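Local coordinates for protein yncA (PDB 3DR6) that probably transfers an acetyl group from acetyl-coenzyme A to an acceptor, as a putative acetyltransferase of the GNAT family, at residues F139-M145 with D157-L163; E85-Y89 with L103-L107; A9-C14 with R42-E47; G53-L57 with A69-D73. All coordinates share one frame; numbering follows the deposited sequence.

Interaction 1. Residues F139-M145 with D157-L163; sequences FTVTAQM and DLTFMQL
Backbone hydrogen bonds join T140 to Q162 in both directions, with T140 N to Q162 O at 3.0 Å, and M145 to L158 likewise. Between these pairs the register slips by one residue: T142 N and A143 N reach F160 O at 2.9 and 3.2 Å from the same face of its carbonyl plane. Two successive residues facing F160 define a classic beta bulge. It interrupts the antiparallel pairing of strands 140-151 and 154-164, a hairpin at the edge of the GNAT sheet within this chain, where T142 and Q144 make backbone hydrogen bonds to the second subunit.

Side-chain hydrogen bonds add to this pairing. T142 OG1 donates to Q162 OE1 at 2.8 Å, tilted 19° from the amide plane; chi1 of 55° swings the hydroxyl over its own main chain to meet that oxygen. Q162 NE2 is held by P146 O of the second subunit. On the other face Q144 NE2 approaches T159 OG1, but so closely, and in one of two conformers, that the bond is doubtful.

Among the apolar contacts, L163 CB stands over the centre of the F139 ring, 3.7 Å from its centroid and 4° off the normal. A143 CB meets the edge of the F160 ring at CD1, 3.6 Å away, while the selenium of M145, a selenomethionine, approaches that ring obliquely, 4.0 Å from F160 CE1, as a Met-aromatic contact.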
loop_
_atom_site.group_PDB
_atom_site.type_symbol
_atom_site.label_atom_id
_atom_site.label_comp_id
_atom_site.label_asym_id
_atom_site.label_seq_id
_atom_site.Cartn_x
_atom_site.Cartn_y
_atom_site.Cartn_z
ATOM N N PHE C 139 -5.861 -3.180 18.373
ATOM C CA PHE C 139 -5.172 -3.557 17.117
ATOM C C PHE C 139 -4.484 -4.913 17.275
ATOM O O PHE C 139 -4.014 -5.256 18.375
ATOM C CB PHE C 139 -4.116 -2.504 16.720
ATOM C CG PHE C 139 -4.689 -1.254 16.110
ATOM C CD1 PHE C 139 -5.293 -0.263 16.929
ATOM C CD2 PHE C 139 -4.583 -1.015 14.728
ATOM C CE1 PHE C 139 -5.830 0.911 16.343
ATOM C CE2 PHE C 139 -5.110 0.154 14.153
ATOM C CZ PHE C 139 -5.724 1.112 14.951
ATOM N N THR C 140 -4.388 -5.661 16.173
ATOM C CA THR C 140 -3.586 -6.882 16.167
ATOM C C THR C 140 -2.554 -6.851 15.020
ATOM O O THR C 140 -2.776 -6.211 13.962
ATOM C CB THR C 140 -4.474 -8.130 16.039
ATOM O OG1 THR C 140 -5.273 -8.009 14.865
ATOM C CG2 THR C 140 -5.406 -8.269 17.236
ATOM N N VAL C 141 -1.435 -7.536 15.236
ATOM C CA VAL C 141 -0.373 -7.632 14.223
ATOM C C VAL C 141 -0.813 -8.586 13.126
ATOM O O VAL C 141 -1.155 -9.737 13.390
ATOM C CB VAL C 141 0.983 -8.137 14.811
ATOM C CG1 VAL C 141 2.015 -8.258 13.699
ATOM C CG2 VAL C 141 1.493 -7.185 15.879
ATOM N N THR C 142 -0.864 -8.072 11.902
ATOM C CA THR C 142 -1.246 -8.887 10.745
ATOM C C THR C 142 -0.203 -8.920 9.630
ATOM O O THR C 142 -0.411 -9.611 8.625
ATOM C CB THR C 142 -2.605 -8.483 10.165
ATOM O OG1 THR C 142 -2.601 -7.085 9.852
ATOM C CG2 THR C 142 -3.771 -8.835 11.147
ATOM N N ALA C 143 0.892 -8.165 9.781
ATOM C CA ALA C 143 2.047 -8.282 8.849
ATOM C C ALA C 143 3.373 -8.035 9.558
ATOM O O ALA C 143 3.469 -7.170 10.454
ATOM C CB ALA C 143 1.930 -7.311 7.649
ATOM N N GLN C 144 4.380 -8.805 9.156
ATOM C CA GLN C 144 5.762 -8.605 9.558
ATOM C C GLN C 144 6.631 -8.777 8.305
ATOM O O GLN C 144 6.867 -9.896 7.848
ATOM C CB GLN C 144 6.148 -9.627 10.636
ATOM C CG GLN C 144 7.535 -9.446 11.187
ATOM C CD GLN C 144 7.867 -8.005 11.514
ATOM O OE1 GLN C 144 8.864 -7.450 11.013
ATOM N NE2 GLN C 144 7.019 -7.374 12.323
HETATM N N MSE C 145 7.090 -7.654 7.752
HETATM C CA MSE C 145 7.621 -7.635 6.394
HETATM C C MSE C 145 9.040 -7.122 6.395
HETATM O O MSE C 145 9.260 -5.917 6.471
HETATM C CB MSE C 145 6.715 -6.768 5.516
HETATM C CG MSE C 145 5.268 -7.316 5.504
HETATM SE SE MSE C 145 4.012 -6.391 4.340
HETATM C CE MSE C 145 4.649 -7.054 2.647
ATOM N N ASP C 157 12.276 -2.941 8.542
ATOM C CA ASP C 157 11.201 -3.937 8.597
ATOM C C ASP C 157 9.885 -3.243 8.955
ATOM O O ASP C 157 9.859 -2.306 9.789
ATOM C CB ASP C 157 11.501 -5.023 9.631
ATOM C CG ASP C 157 12.851 -5.715 9.393
ATOM O OD1 ASP C 157 13.428 -5.647 8.279
ATOM O OD2 ASP C 157 13.344 -6.327 10.371
ATOM N N LEU C 158 8.808 -3.695 8.317
ATOM C CA LEU C 158 7.485 -3.079 8.523
ATOM C C LEU C 158 6.548 -4.057 9.215
ATOM O O LEU C 158 6.411 -5.216 8.791
ATOM C CB LEU C 158 6.873 -2.685 7.175
ATOM C CG LEU C 158 5.460 -2.072 7.217
ATOM C CD1 LEU C 158 5.493 -0.771 7.986
ATOM C CD2 LEU C 158 4.957 -1.799 5.802
ATOM N N THR C 159 5.881 -3.571 10.250
ATOM C CA THR C 159 4.785 -4.300 10.863
ATOM C C THR C 159 3.484 -3.599 10.450
ATOM O O THR C 159 3.393 -2.369 10.503
ATOM C CB THR C 159 4.959 -4.319 12.406
ATOM O OG1 THR C 159 6.131 -5.090 12.719
ATOM C CG2 THR C 159 3.754 -4.939 13.111
ATOM N N PHE C 160 2.498 -4.370 9.991
ATOM C CA PHE C 160 1.150 -3.819 9.925
ATOM C C PHE C 160 0.360 -4.324 11.107
ATOM O O PHE C 160 0.423 -5.512 11.460
ATOM C CB PHE C 160 0.372 -4.179 8.667
ATOM C CG PHE C 160 0.768 -3.408 7.440
ATOM C CD1 PHE C 160 1.084 -4.110 6.278
ATOM C CD2 PHE C 160 0.777 -1.990 7.422
ATOM C CE1 PHE C 160 1.434 -3.413 5.072
ATOM C CE2 PHE C 160 1.107 -1.303 6.235
ATOM C CZ PHE C 160 1.442 -2.028 5.059
HETATM N N MSE C 161 -0.360 -3.405 11.724
HETATM C CA MSE C 161 -1.413 -3.795 12.670
HETATM C C MSE C 161 -2.759 -3.278 12.192
HETATM O O MSE C 161 -2.840 -2.303 11.427
HETATM C CB MSE C 161 -1.103 -3.300 14.070
HETATM C CG MSE C 161 0.256 -3.770 14.569
HETATM SE SE MSE C 161 0.633 -3.149 16.409
HETATM C CE MSE C 161 -0.604 -4.283 17.357
ATOM N N GLN C 162 -3.822 -3.953 12.589
ATOM C CA GLN C 162 -5.125 -3.511 12.126
ATOM C C GLN C 162 -6.217 -3.648 13.181
ATOM O O GLN C 162 -6.098 -4.430 14.100
ATOM C CB GLN C 162 -5.543 -4.230 10.853
ATOM C CG GLN C 162 -5.847 -5.738 11.021
ATOM C CD GLN C 162 -6.147 -6.390 9.681
ATOM O OE1 GLN C 162 -5.215 -6.700 8.895
ATOM N NE2 GLN C 162 -7.437 -6.596 9.401
ATOM N N LEU C 163 -7.272 -2.865 12.998
ATOM C CA LEU C 163 -8.436 -2.872 13.879
ATOM C C LEU C 163 -9.670 -2.867 13.007
ATOM O O LEU C 163 -9.869 -1.941 12.202
ATOM C CB LEU C 163 -8.448 -1.635 14.801
ATOM C CG LEU C 163 -9.726 -1.414 15.634
ATOM C CD1 LEU C 163 -9.887 -2.548 16.684
ATOM C CD2 LEU C 163 -9.660 -0.056 16.323
HETATM O O HOH W 1 -7.698 -6.619 16.168
HETATM O O HOH W 2 12.003 -7.356 12.281
#

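Interaction 2. Residues E85-Y89 with L103-L107; sequences EHSVY and LLSRL
This contact belongs to the beta-alpha-beta unit formed by strand 83-90, helix 99-113 and strand 118-124, where the helix packs on one face of the mixed sheet. The local axes approach to 9.4 Å and run 149° apart, so the helix returns roughly antiparallel to the strand. H86 and V88 point to the helix, which answers with L103, L104 and L107.

L104 comes over a face of the H86 imidazole: its CD1 lies 3.5 Å above the ring plane, displaced toward the rim, and 3.5 Å from H86 CD2. This CH-pi approach is 24° off the ring normal, and the two side chains cross at about a right angle. A chi1 of 78° folds the imidazole back above its own backbone and presents that face to L104. H86 CB meets L107 CD2 at 3.3 Å. V88 divides its branches: CG1 lies 4.0 Å from L103 CB, and CG2 faces both L104 CB and L107 CD2 at the longer distance of 4.3 Å.

No hydrogen bond crosses between the segments. H86 NE2 bonds H134 NE2, outside these segments; across the contact the imidazole meets the helix through CB and one ring face, and the interface is held by dispersion and exclusion of water.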
loop_
_atom_site.group_PDB
_atom_site.type_symbol
_atom_site.label_atom_id
_atom_site.label_comp_id
_atom_site.label_asym_id
_atom_site.label_seq_id
_atom_site.Cartn_x
_atom_site.Cartn_y
_atom_site.Cartn_z
ATOM N N GLU C 85 -5.383 4.021 6.397
ATOM C CA GLU C 85 -4.149 3.950 7.148
ATOM C C GLU C 85 -3.913 5.287 7.852
ATOM O O GLU C 85 -3.983 6.364 7.214
ATOM C CB GLU C 85 -2.966 3.639 6.216
ATOM C CG GLU C 85 -1.660 3.654 6.965
ATOM C CD GLU C 85 -0.479 3.291 6.100
ATOM O OE1 GLU C 85 -0.708 2.971 4.900
ATOM O OE2 GLU C 85 0.659 3.337 6.639
ATOM N N HIS C 86 -3.601 5.218 9.150
ATOM C CA HIS C 86 -3.514 6.430 9.985
ATOM C C HIS C 86 -2.106 6.988 9.990
ATOM O O HIS C 86 -1.161 6.278 9.698
ATOM C CB HIS C 86 -4.019 6.179 11.437
ATOM C CG HIS C 86 -3.045 5.466 12.338
ATOM N ND1 HIS C 86 -1.850 6.023 12.739
ATOM C CD2 HIS C 86 -3.125 4.263 12.961
ATOM C CE1 HIS C 86 -1.215 5.172 13.529
ATOM N NE2 HIS C 86 -1.984 4.109 13.699
ATOM N N SER C 87 -1.993 8.265 10.313
ATOM C CA SER C 87 -0.712 8.847 10.630
ATOM C C SER C 87 -0.939 9.707 11.869
ATOM O O SER C 87 -1.843 10.556 11.894
ATOM C CB SER C 87 -0.133 9.614 9.426
ATOM O OG SER C 87 -0.914 10.777 9.108
ATOM N N VAL C 88 -0.183 9.403 12.918
ATOM C CA VAL C 88 -0.253 10.145 14.177
ATOM C C VAL C 88 1.170 10.566 14.535
ATOM O O VAL C 88 2.057 9.705 14.706
ATOM C CB VAL C 88 -0.847 9.265 15.310
ATOM C CG1 VAL C 88 -0.792 9.985 16.634
ATOM C CG2 VAL C 88 -2.278 8.862 14.987
ATOM N N TYR C 89 1.402 11.871 14.630
ATOM C CA TYR C 89 2.741 12.373 14.941
ATOM C C TYR C 89 2.663 13.349 16.101
ATOM O O TYR C 89 1.886 14.303 16.079
ATOM C CB TYR C 89 3.388 13.029 13.706
ATOM C CG TYR C 89 3.477 12.102 12.499
ATOM C CD1 TYR C 89 4.210 10.914 12.564
ATOM C CD2 TYR C 89 2.825 12.413 11.306
ATOM C CE1 TYR C 89 4.280 10.034 11.458
ATOM C CE2 TYR C 89 2.903 11.553 10.200
ATOM C CZ TYR C 89 3.633 10.372 10.296
ATOM O OH TYR C 89 3.711 9.505 9.221
ATOM N N LEU C 103 -4.984 10.909 20.481
ATOM C CA LEU C 103 -5.185 11.255 19.075
ATOM C C LEU C 103 -5.738 10.072 18.284
ATOM O O LEU C 103 -6.706 10.207 17.533
ATOM C CB LEU C 103 -3.866 11.728 18.434
ATOM C CG LEU C 103 -3.568 13.190 18.797
ATOM C CD1 LEU C 103 -2.122 13.549 18.444
ATOM C CD2 LEU C 103 -4.594 14.118 18.094
ATOM N N LEU C 104 -5.109 8.920 18.462
ATOM C CA LEU C 104 -5.500 7.724 17.718
ATOM C C LEU C 104 -6.933 7.291 18.067
ATOM O O LEU C 104 -7.696 6.919 17.179
ATOM C CB LEU C 104 -4.481 6.586 17.893
ATOM C CG LEU C 104 -4.783 5.316 17.083
ATOM C CD1 LEU C 104 -5.028 5.603 15.588
ATOM C CD2 LEU C 104 -3.641 4.293 17.264
ATOM N N SER C 105 -7.286 7.376 19.352
ATOM C CA SER C 105 -8.642 7.026 19.799
ATOM C C SER C 105 -9.681 7.905 19.103
ATOM O O SER C 105 -10.650 7.405 18.532
ATOM C CB SER C 105 -8.774 7.130 21.325
ATOM O OG SER C 105 -9.981 6.533 21.770
ATOM N N ARG C 106 -9.450 9.215 19.119
ATOM C CA ARG C 106 -10.342 10.161 18.440
ATOM C C ARG C 106 -10.432 9.862 16.926
ATOM O O ARG C 106 -11.533 9.860 16.340
ATOM C CB ARG C 106 -9.904 11.599 18.692
ATOM C CG ARG C 106 -10.714 12.662 17.924
ATOM C CD ARG C 106 -12.222 12.674 18.281
ATOM N NE ARG C 106 -12.955 13.564 17.374
ATOM C CZ ARG C 106 -13.010 14.897 17.499
ATOM N NH1 ARG C 106 -12.388 15.525 18.498
ATOM N NH2 ARG C 106 -13.692 15.615 16.616
ATOM N N LEU C 107 -9.281 9.574 16.314
ATOM C CA LEU C 107 -9.205 9.226 14.889
ATOM C C LEU C 107 -10.105 8.039 14.522
ATOM O O LEU C 107 -10.816 8.060 13.512
ATOM C CB LEU C 107 -7.752 8.916 14.506
ATOM C CG LEU C 107 -7.404 9.049 13.035
ATOM C CD1 LEU C 107 -7.574 10.532 12.568
ATOM C CD2 LEU C 107 -5.991 8.507 12.785
#

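Interaction 3. Residues A9-C14 with R42-E47; sequences ADKADC and RLAWYE
A water molecule donates a 2.7 Å hydrogen bond to A9 O and also bonds Y46 OH at 3.2 Å, linking the loop carbonyl to the phenol. A second water accepts from K11 N at 2.9 Å and makes a weak bond to the same phenol oxygen. Y46 OH is therefore met by two waters, one of them weakly held, and A9 O lies at the edge of its ring, near the ring plane.

The Y46 side chain extends from helix 39-52 to the loop after strand 5-8; chi1 of 167°, with CG trans to the main-chain nitrogen, sends the ring out to that loop. C14 SG lies against the base of this side chain, 3.8 Å from Y46 CB. It approaches the ring obliquely, 4.6 Å from the centroid and 36° off the normal, a Cys sulfur-aromatic contact. L43 completes this apolar group through one branch: CD2 lies 3.7 Å from C14 SG and 3.6 Å from K11 CG. The K11 chain crosses L43 at about a right angle.

Within the loop, D13 OD2 accepts from D10 N and forms a salt bridge with R7. K11 NZ stays 5.9 Å from E47 OE2, too far for a salt bridge; the attraction between these opposite charges is probably modest, and apolar contact plus bridging water joins loop to helix.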
loop_
_atom_site.group_PDB
_atom_site.type_symbol
_atom_site.label_atom_id
_atom_site.label_comp_id
_atom_site.label_asym_id
_atom_site.label_seq_id
_atom_site.Cartn_x
_atom_site.Cartn_y
_atom_site.Cartn_z
ATOM N N ALA C 9 -8.352 20.215 12.872
ATOM C CA ALA C 9 -7.376 21.209 12.439
ATOM C C ALA C 9 -8.025 22.261 11.535
ATOM O O ALA C 9 -9.067 21.990 10.893
ATOM C CB ALA C 9 -6.189 20.526 11.726
ATOM N N ASP C 10 -7.423 23.457 11.536
ATOM C CA ASP C 10 -7.751 24.575 10.635
ATOM C C ASP C 10 -6.581 24.818 9.704
ATOM O O ASP C 10 -5.460 24.354 9.971
ATOM C CB ASP C 10 -7.904 25.896 11.413
ATOM C CG ASP C 10 -8.975 25.855 12.454
ATOM O OD1 ASP C 10 -9.844 24.943 12.409
ATOM O OD2 ASP C 10 -8.960 26.762 13.318
ATOM N N LYS C 11 -6.817 25.604 8.648
ATOM C CA LYS C 11 -5.727 26.146 7.824
ATOM C C LYS C 11 -4.612 26.778 8.660
ATOM O O LYS C 11 -3.429 26.640 8.327
ATOM C CB LYS C 11 -6.250 27.198 6.846
ATOM C CG LYS C 11 -6.815 26.664 5.540
ATOM C CD LYS C 11 -7.125 27.835 4.601
ATOM C CE LYS C 11 -5.830 28.552 4.175
ATOM N NZ LYS C 11 -6.034 29.960 3.715
ATOM N N ALA C 12 -4.981 27.466 9.742
ATOM C CA ALA C 12 -4.000 28.152 10.594
ATOM C C ALA C 12 -3.060 27.214 11.378
ATOM O O ALA C 12 -2.034 27.660 11.904
ATOM C CB ALA C 12 -4.700 29.125 11.539
ATOM N N ASP C 13 -3.413 25.930 11.442
ATOM C CA ASP C 13 -2.611 24.900 12.131
ATOM C C ASP C 13 -1.541 24.268 11.252
ATOM O O ASP C 13 -0.720 23.473 11.740
ATOM C CB ASP C 13 -3.514 23.769 12.628
ATOM C CG ASP C 13 -4.512 24.229 13.653
ATOM O OD1 ASP C 13 -4.128 25.049 14.514
ATOM O OD2 ASP C 13 -5.680 23.781 13.589
ATOM N N CYS C 14 -1.557 24.619 9.968
ATOM C CA CYS C 14 -0.710 23.944 8.987
ATOM C C CYS C 14 0.780 24.260 9.129
ATOM O O CYS C 14 1.609 23.406 8.810
ATOM C CB CYS C 14 -1.229 24.142 7.553
ATOM S SG CYS C 14 -2.724 23.183 7.204
ATOM N N ARG C 42 1.720 21.410 3.048
ATOM C CA ARG C 42 0.801 20.827 4.046
ATOM C C ARG C 42 -0.602 21.425 3.991
ATOM O O ARG C 42 -1.573 20.758 4.333
ATOM C CB ARG C 42 1.378 20.869 5.465
ATOM C CG ARG C 42 2.614 19.990 5.675
ATOM C CD ARG C 42 2.315 18.490 5.509
ATOM N NE ARG C 42 2.485 18.012 4.131
ATOM C CZ ARG C 42 2.241 16.762 3.741
ATOM N NH1 ARG C 42 1.809 15.857 4.619
ATOM N NH2 ARG C 42 2.433 16.412 2.476
ATOM N N LEU C 43 -0.702 22.673 3.546
ATOM C CA LEU C 43 -2.001 23.271 3.230
ATOM C C LEU C 43 -2.666 22.498 2.097
ATOM O O LEU C 43 -3.838 22.140 2.202
ATOM C CB LEU C 43 -1.866 24.754 2.859
ATOM C CG LEU C 43 -2.044 25.763 3.998
ATOM C CD1 LEU C 43 -1.793 27.180 3.481
ATOM C CD2 LEU C 43 -3.432 25.662 4.610
ATOM N N ALA C 44 -1.894 22.229 1.038
ATOM C CA ALA C 44 -2.355 21.439 -0.104
ATOM C C ALA C 44 -2.847 20.069 0.365
ATOM O O ALA C 44 -3.965 19.666 0.045
ATOM C CB ALA C 44 -1.238 21.291 -1.147
ATOM N N TRP C 45 -2.009 19.384 1.141
ATOM C CA TRP C 45 -2.348 18.089 1.738
ATOM C C TRP C 45 -3.607 18.155 2.599
ATOM O O TRP C 45 -4.465 17.269 2.514
ATOM C CB TRP C 45 -1.158 17.563 2.558
ATOM C CG TRP C 45 -1.455 16.378 3.467
ATOM C CD1 TRP C 45 -1.449 15.054 3.121
ATOM C CD2 TRP C 45 -1.766 16.424 4.869
ATOM N NE1 TRP C 45 -1.748 14.276 4.216
ATOM C CE2 TRP C 45 -1.941 15.086 5.303
ATOM C CE3 TRP C 45 -1.915 17.465 5.802
ATOM C CZ2 TRP C 45 -2.270 14.756 6.633
ATOM C CZ3 TRP C 45 -2.238 17.135 7.136
ATOM C CH2 TRP C 45 -2.408 15.789 7.529
ATOM N N TYR C 46 -3.706 19.200 3.422
ATOM C CA TYR C 46 -4.860 19.431 4.289
ATOM C C TYR C 46 -6.148 19.582 3.474
ATOM O O TYR C 46 -7.163 18.947 3.780
ATOM C CB TYR C 46 -4.634 20.666 5.176
ATOM C CG TYR C 46 -5.880 21.158 5.879
ATOM C CD1 TYR C 46 -6.299 20.593 7.091
ATOM C CD2 TYR C 46 -6.645 22.190 5.331
ATOM C CE1 TYR C 46 -7.445 21.041 7.726
ATOM C CE2 TYR C 46 -7.788 22.640 5.955
ATOM C CZ TYR C 46 -8.188 22.062 7.146
ATOM O OH TYR C 46 -9.325 22.531 7.759
ATOM N N GLU C 47 -6.097 20.425 2.440
ATOM C CA GLU C 47 -7.253 20.638 1.563
ATOM C C GLU C 47 -7.694 19.356 0.867
ATOM O O GLU C 47 -8.881 19.040 0.822
ATOM C CB GLU C 47 -6.970 21.751 0.546
ATOM C CG GLU C 47 -6.820 23.150 1.180
ATOM C CD GLU C 47 -8.111 23.671 1.827
ATOM O OE1 GLU C 47 -9.215 23.251 1.401
ATOM O OE2 GLU C 47 -8.017 24.520 2.750
HETATM O O HOH W 3 -10.730 20.316 9.523
HETATM O O HOH W 4 -9.571 25.909 7.934
#

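Interaction 4. Residues G53-L57 with A69-D73; sequences GYPVL and ASFGD
Y54 and F71 meet with their side chains crossing at about a right angle. F71 CE1 lies over one face of the tyrosine ring, 3.6 Å from Y54 CG and offset toward the rim. The ring planes meet obliquely, at 51°. With chi1 of 63° the F71 side chain rises over its own peptide, which brings the ring end to residues 54 and 55. There a face of the ring receives P55 in a CH-pi contact: CD lies over the face, 24° off the normal at the centroid, with F71 CZ 3.3 Å away.

The phenol of Y54 reaches along the other segment to D73. Its OH donates to D73 OD1 at 2.7 Å on the syn side, close to the carboxylate plane, although ring and carboxylate planes are nearly perpendicular. The phenol oxygen also has K116 NZ as a partner, whose positive charge would probably strengthen its donation to D73. S70 extends OG away from its amide nitrogen (chi1 -169°), bringing the hydroxyl within 2.7 Å of P55 O, to which it donates; R49 NH1 gives that hydroxyl a second partner.

Beyond these side chains the backbone pairs firmly only at L57 with A69. L57 N donates to A69 O at 2.8 Å, and A69 N returns a bond to L57 O at 3.0 Å. F71 N is buried here without a partner in the model. G53, with positive phi, ends the preceding helix in a Schellman motif, after which the chain enters strand 56-61. The whole is the open end of an antiparallel beta hairpin, strands 56-61 and 64-73, in the central sheet of a GNAT fold.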
loop_
_atom_site.group_PDB
_atom_site.type_symbol
_atom_site.label_atom_id
_atom_site.label_comp_id
_atom_site.label_asym_id
_atom_site.label_seq_id
_atom_site.Cartn_x
_atom_site.Cartn_y
_atom_site.Cartn_z
ATOM N N GLY C 53 -13.269 14.272 2.652
ATOM C CA GLY C 53 -14.044 14.132 3.887
ATOM C C GLY C 53 -13.263 13.434 5.010
ATOM O O GLY C 53 -13.855 12.940 5.969
ATOM N N TYR C 54 -11.938 13.386 4.889
ATOM C CA TYR C 54 -11.114 12.724 5.910
ATOM C C TYR C 54 -10.625 13.703 6.986
ATOM O O TYR C 54 -10.399 14.881 6.690
ATOM C CB TYR C 54 -9.947 11.964 5.292
ATOM C CG TYR C 54 -10.353 10.787 4.428
ATOM C CD1 TYR C 54 -11.686 10.346 4.369
ATOM C CD2 TYR C 54 -9.402 10.096 3.682
ATOM C CE1 TYR C 54 -12.054 9.258 3.556
ATOM C CE2 TYR C 54 -9.759 9.010 2.870
ATOM C CZ TYR C 54 -11.080 8.598 2.820
ATOM O OH TYR C 54 -11.429 7.531 2.023
ATOM N N PRO C 55 -10.468 13.211 8.227
ATOM C CA PRO C 55 -10.190 14.130 9.328
ATOM C C PRO C 55 -8.716 14.498 9.425
ATOM O O PRO C 55 -7.827 13.678 9.118
ATOM C CB PRO C 55 -10.651 13.345 10.559
ATOM C CG PRO C 55 -10.312 11.880 10.187
ATOM C CD PRO C 55 -10.530 11.799 8.678
ATOM N N VAL C 56 -8.463 15.748 9.812
ATOM C CA VAL C 56 -7.147 16.154 10.280
ATOM C C VAL C 56 -7.394 16.694 11.688
ATOM O O VAL C 56 -8.153 17.659 11.861
ATOM C CB VAL C 56 -6.459 17.200 9.346
ATOM C CG1 VAL C 56 -5.061 17.554 9.874
ATOM C CG2 VAL C 56 -6.345 16.667 7.892
ATOM N N LEU C 57 -6.817 16.027 12.689
ATOM C CA LEU C 57 -6.983 16.414 14.100
ATOM C C LEU C 57 -5.696 17.033 14.622
ATOM O O LEU C 57 -4.600 16.674 14.174
ATOM C CB LEU C 57 -7.300 15.194 14.963
ATOM C CG LEU C 57 -8.523 14.351 14.566
ATOM C CD1 LEU C 57 -8.532 13.043 15.342
ATOM C CD2 LEU C 57 -9.822 15.130 14.748
ATOM N N ALA C 69 -3.009 14.179 13.823
ATOM C CA ALA C 69 -3.393 12.846 13.340
ATOM C C ALA C 69 -4.304 12.977 12.125
ATOM O O ALA C 69 -5.093 13.929 12.011
ATOM C CB ALA C 69 -4.081 12.054 14.439
ATOM N N SER C 70 -4.181 12.021 11.216
ATOM C CA SER C 70 -5.075 11.961 10.051
ATOM C C SER C 70 -5.148 10.513 9.582
ATOM O O SER C 70 -4.411 9.660 10.088
ATOM C CB SER C 70 -4.540 12.859 8.920
ATOM O OG SER C 70 -5.522 13.017 7.898
ATOM N N PHE C 71 -6.042 10.233 8.640
ATOM C CA PHE C 71 -5.921 8.995 7.877
ATOM C C PHE C 71 -6.174 9.260 6.413
ATOM O O PHE C 71 -6.823 10.274 6.035
ATOM C CB PHE C 71 -6.803 7.863 8.439
ATOM C CG PHE C 71 -8.291 8.132 8.399
ATOM C CD1 PHE C 71 -8.980 8.148 7.179
ATOM C CD2 PHE C 71 -9.008 8.308 9.593
ATOM C CE1 PHE C 71 -10.374 8.365 7.135
ATOM C CE2 PHE C 71 -10.413 8.523 9.568
ATOM C CZ PHE C 71 -11.088 8.556 8.329
ATOM N N GLY C 72 -5.652 8.354 5.599
ATOM C CA GLY C 72 -5.931 8.330 4.172
ATOM C C GLY C 72 -6.191 6.925 3.686
ATOM O O GLY C 72 -6.127 5.962 4.455
ATOM N N ASP C 73 -6.496 6.803 2.407
ATOM C CA ASP C 73 -6.710 5.491 1.819
ATOM C C ASP C 73 -5.434 4.680 1.940
ATOM O O ASP C 73 -4.334 5.205 1.745
ATOM C CB ASP C 73 -7.130 5.611 0.367
ATOM C CG ASP C 73 -8.448 6.343 0.211
ATOM O OD1 ASP C 73 -9.336 6.190 1.071
ATOM O OD2 ASP C 73 -8.583 7.094 -0.780
#

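How the interactions relate
From the N terminus, interaction 3 closes first, bringing helix 39-52 back to the loop after strand 5-8 across 27 residues that include most of helix 14-27. Interaction 4 then closes the hairpin of strands 56-61 and 64-73, interaction 2 the strand-to-helix step that follows, and interaction 1 the last hairpin. All four run in series; none nests or crosses. Interactions 3 and 4 touch where A9 N approaches V56 O and W45 packs on S70. Interactions 4 and 2 lie on neighbouring strands, 64-73 and 83-90, with S87 N 2.8 Å from S70 O. F139 against L104 connects interactions 1 and 2, whereas interactions 1 and 3 lie on opposite sides of the chain's centre, their centres about 29 Å apart.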